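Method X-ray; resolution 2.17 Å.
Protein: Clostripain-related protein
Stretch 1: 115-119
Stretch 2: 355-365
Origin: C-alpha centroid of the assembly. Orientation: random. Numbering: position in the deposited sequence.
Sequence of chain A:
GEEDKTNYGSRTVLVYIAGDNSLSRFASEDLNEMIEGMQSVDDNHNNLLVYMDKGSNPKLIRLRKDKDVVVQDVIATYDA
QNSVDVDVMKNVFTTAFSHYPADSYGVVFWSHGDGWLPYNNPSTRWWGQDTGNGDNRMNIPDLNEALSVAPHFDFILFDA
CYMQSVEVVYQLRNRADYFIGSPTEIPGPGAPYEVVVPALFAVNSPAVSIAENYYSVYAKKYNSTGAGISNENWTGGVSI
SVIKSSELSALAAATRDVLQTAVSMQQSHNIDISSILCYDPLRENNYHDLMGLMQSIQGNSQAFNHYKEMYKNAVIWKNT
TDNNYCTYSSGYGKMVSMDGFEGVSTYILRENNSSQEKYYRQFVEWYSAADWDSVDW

Stretch 1 115-119: GWLPY
Stretch 2 (355-365) SQEKYYRQFVE

Residues 355-363 form a helix, and the short irregular segment 115-119 of the same chain lies against it. No direct hydrogen bond joins the two; the contact is built from aromatic and aliphatic packing, burying 351 Å² with both sides summed. The register is set by P118 beside Q356, CA to CA 6.6 Å, and W116 beside V364, CA to CA 7.8 Å, so the two stretches run in roughly opposite senses. The segment passes from G115, whose phi/psi of 54/-131 has the positive phi that favours glycine, through W116 at -92/-10, and then extends through L117 (-55/136), P118 (-71/143) and Y119 (-136/126).

S355, the first residue of the stretch, does not touch the segment, but its O accepts from Y359 N at 3.1 Å. Q356 follows with CA-to-CB sideways, chi1 p (74°), chi2 t and chi3 36°. The aliphatic part of its side chain offers P118 an apolar surface, P118 CG lying 4.3 Å from Q356 CB, while L117 CD2 approaches Q356 OE1 at 3.6 Å. L117 (chi1 m, chi2 t) points its CA-to-CB bond away from the helix, yet its end comes nearer. Q356 O accepts the helical bond from Y360 N at 2.9 Å and also meets the edge of the indole, W116 CH2 standing 3.5 Å from it. The CA-to-CB bond of E357 points away, and K358 is out of reach.

Y359 brings the helix back to the contact, its CA-to-CB bond directed toward the segment, with chi1 t (178°) and chi2 -91°. A flat ring suits this position because P118 can lie on its face: P118 CB sits 3.6 Å from the centroid of the Y359 ring and 9° off the ring normal, a well-centred CH-pi contact. The proline, C-gamma endo, supplies a compact aliphatic surface for it. Y359 CD1 also packs near the indole edge, 4.0 Å from W116 CZ3. The phenol end adds a polar link, since one water donates to W116 O at 2.9 Å and is hydrogen-bonded to Y359 OH at 2.9 Å.

The CA-to-CB bond of Y360 points sideways; with chi1 t (-169°) and chi2 -93°, the residue presents its ring edge to the face of W116. The centroid of the Y360 ring lies 4.9 Å from that of the six-membered ring of W116, with the planes at 69°, and Y360 CD2 comes to 3.6 Å from W116 CZ2. The CA-to-CB bond of W116 points toward the helix, and the side chain, chi1 p (62°) and chi2 -92°, is long enough to reach from V364 to Q356.

R361, Q362 and F363 stay clear of the segment. F363 N donates to Y359 O at 2.9 Å and V364 N to Y360 O at 3.3 Å, the last such bond within the stretch; V364, at -96/108, is the first residue to leave helical phi/psi. Its CA-to-CB bond points toward the segment, and with chi1 t its branched side chain places CG2 4.0 Å from W116 CE3, adding a small apolar contact to the buried indole.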

# COMPACT_ATOMS: atom_id res chain seq x y z
N GLY A 115 7.65 3.83 -0.51
CA GLY A 115 7.60 3.81 -1.96
C GLY A 115 8.69 2.98 -2.63
O GLY A 115 8.94 1.83 -2.26
N TRP A 116 9.35 3.58 -3.61
CA TRP A 116 10.34 2.89 -4.42
C TRP A 116 11.75 3.00 -3.87
O TRP A 116 12.65 2.32 -4.36
CB TRP A 116 10.31 3.44 -5.85
CG TRP A 116 10.66 4.89 -5.89
CD1 TRP A 116 9.80 5.94 -5.83
CD2 TRP A 116 11.97 5.46 -5.98
NE1 TRP A 116 10.48 7.13 -5.89
CE2 TRP A 116 11.82 6.86 -5.98
CE3 TRP A 116 13.26 4.91 -6.07
CZ2 TRP A 116 12.91 7.73 -6.07
CZ3 TRP A 116 14.34 5.78 -6.15
CH2 TRP A 116 14.16 7.17 -6.15
N LEU A 117 11.93 3.87 -2.89
CA LEU A 117 13.27 4.28 -2.45
C LEU A 117 14.16 3.09 -2.07
O LEU A 117 13.70 2.15 -1.40
CB LEU A 117 13.18 5.27 -1.29
CG LEU A 117 12.65 6.63 -1.73
CD1 LEU A 117 12.27 7.49 -0.54
CD2 LEU A 117 13.71 7.33 -2.56
N PRO A 118 15.43 3.12 -2.52
CA PRO A 118 16.38 2.04 -2.23
C PRO A 118 16.81 2.02 -0.76
O PRO A 118 16.97 3.08 -0.14
CB PRO A 118 17.56 2.36 -3.14
CG PRO A 118 17.49 3.82 -3.35
CD PRO A 118 16.02 4.14 -3.41
N TYR A 119 16.98 0.82 -0.21
CA TYR A 119 17.53 0.63 1.13
C TYR A 119 18.55 -0.50 1.10
O TYR A 119 18.23 -1.60 0.67
CB TYR A 119 16.43 0.32 2.15
CG TYR A 119 16.95 0.09 3.55
CD1 TYR A 119 17.20 1.15 4.40
CD2 TYR A 119 17.19 -1.20 4.03
CE1 TYR A 119 17.68 0.94 5.68
CE2 TYR A 119 17.66 -1.42 5.30
CZ TYR A 119 17.91 -0.34 6.12
OH TYR A 119 18.38 -0.54 7.40
N SER A 355 22.53 9.27 -4.87
CA SER A 355 22.50 7.82 -4.98
C SER A 355 21.10 7.30 -5.28
O SER A 355 20.95 6.27 -5.94
CB SER A 355 23.04 7.16 -3.70
OG SER A 355 22.35 7.60 -2.55
N GLN A 356 20.08 7.99 -4.80
CA GLN A 356 18.73 7.49 -5.04
C GLN A 356 18.31 7.77 -6.49
O GLN A 356 17.54 7.00 -7.06
CB GLN A 356 17.73 8.08 -4.03
CG GLN A 356 17.33 9.53 -4.22
CD GLN A 356 16.34 9.99 -3.16
OE1 GLN A 356 16.43 9.58 -2.00
NE2 GLN A 356 15.38 10.82 -3.56
N GLU A 357 18.84 8.82 -7.11
CA GLU A 357 18.55 9.08 -8.52
C GLU A 357 19.28 8.09 -9.41
O GLU A 357 18.73 7.61 -10.38
CB GLU A 357 18.92 10.51 -8.92
CG GLU A 357 18.06 11.57 -8.24
CD GLU A 357 17.77 12.78 -9.11
OE1 GLU A 357 18.25 12.84 -10.27
OE2 GLU A 357 17.04 13.66 -8.63
N LYS A 358 20.53 7.80 -9.07
CA LYS A 358 21.29 6.81 -9.82
C LYS A 358 20.57 5.46 -9.79
O LYS A 358 20.51 4.75 -10.80
CB LYS A 358 22.71 6.67 -9.26
N TYR A 359 20.01 5.13 -8.63
CA TYR A 359 19.21 3.92 -8.49
C TYR A 359 17.94 4.03 -9.34
O TYR A 359 17.58 3.10 -10.06
CB TYR A 359 18.85 3.67 -7.02
CG TYR A 359 17.97 2.46 -6.79
CD1 TYR A 359 16.58 2.58 -6.79
CD2 TYR A 359 18.52 1.20 -6.59
CE1 TYR A 359 15.77 1.47 -6.60
CE2 TYR A 359 17.72 0.09 -6.39
CZ TYR A 359 16.35 0.23 -6.40
OH TYR A 359 15.56 -0.87 -6.20
N TYR A 360 17.27 5.18 -9.26
CA TYR A 360 16.05 5.41 -10.04
C TYR A 360 16.25 5.16 -11.52
O TYR A 360 15.46 4.48 -12.16
CB TYR A 360 15.56 6.84 -9.83
CG TYR A 360 14.16 7.14 -10.35
CD1 TYR A 360 13.97 7.64 -11.63
CD2 TYR A 360 13.04 6.96 -9.54
CE1 TYR A 360 12.69 7.94 -12.10
CE2 TYR A 360 11.77 7.26 -10.00
CZ TYR A 360 11.60 7.75 -11.28
OH TYR A 360 10.34 8.06 -11.75
N ARG A 361 17.33 5.74 -12.06
CA ARG A 361 17.60 5.71 -13.49
C ARG A 361 18.03 4.34 -13.96
O ARG A 361 18.13 4.09 -15.16
CB ARG A 361 18.67 6.74 -13.84
CG ARG A 361 18.27 8.17 -13.54
CD ARG A 361 19.38 9.16 -13.89
NE ARG A 361 18.91 10.54 -13.79
CZ ARG A 361 18.48 11.27 -14.82
NH1 ARG A 361 18.48 10.76 -16.04
NH2 ARG A 361 18.06 12.51 -14.63
N GLN A 362 18.29 3.44 -13.03
CA GLN A 362 18.87 2.16 -13.36
C GLN A 362 17.91 0.99 -13.09
O GLN A 362 17.91 0.01 -13.83
CB GLN A 362 20.17 1.98 -12.59
CG GLN A 362 21.04 0.82 -13.04
CD GLN A 362 22.43 0.89 -12.45
OE1 GLN A 362 22.86 1.93 -11.96
NE2 GLN A 362 23.15 -0.23 -12.49
N PHE A 363 17.10 1.09 -12.04
CA PHE A 363 16.31 -0.05 -11.58
C PHE A 363 14.81 0.21 -11.42
O PHE A 363 14.05 -0.70 -11.08
CB PHE A 363 16.86 -0.56 -10.25
CG PHE A 363 18.33 -0.83 -10.28
CD1 PHE A 363 18.84 -1.92 -10.98
CD2 PHE A 363 19.22 0.00 -9.61
CE1 PHE A 363 20.20 -2.17 -11.01
CE2 PHE A 363 20.58 -0.24 -9.64
CZ PHE A 363 21.07 -1.33 -10.33
N VAL A 364 14.39 1.45 -11.65
CA VAL A 364 12.97 1.77 -11.69
C VAL A 364 12.48 1.75 -13.13
O VAL A 364 12.81 2.65 -13.91
CB VAL A 364 12.69 3.13 -11.04
CG1 VAL A 364 11.23 3.53 -11.26
CG2 VAL A 364 13.01 3.06 -9.56
N GLU A 365 11.71 0.73 -13.48
CA GLU A 365 11.28 0.49 -14.86
C GLU A 365 10.50 1.67 -15.42
O GLU A 365 10.52 1.92 -16.63
CB GLU A 365 10.43 -0.78 -14.96
O HOH W 1 12.77 0.07 -6.16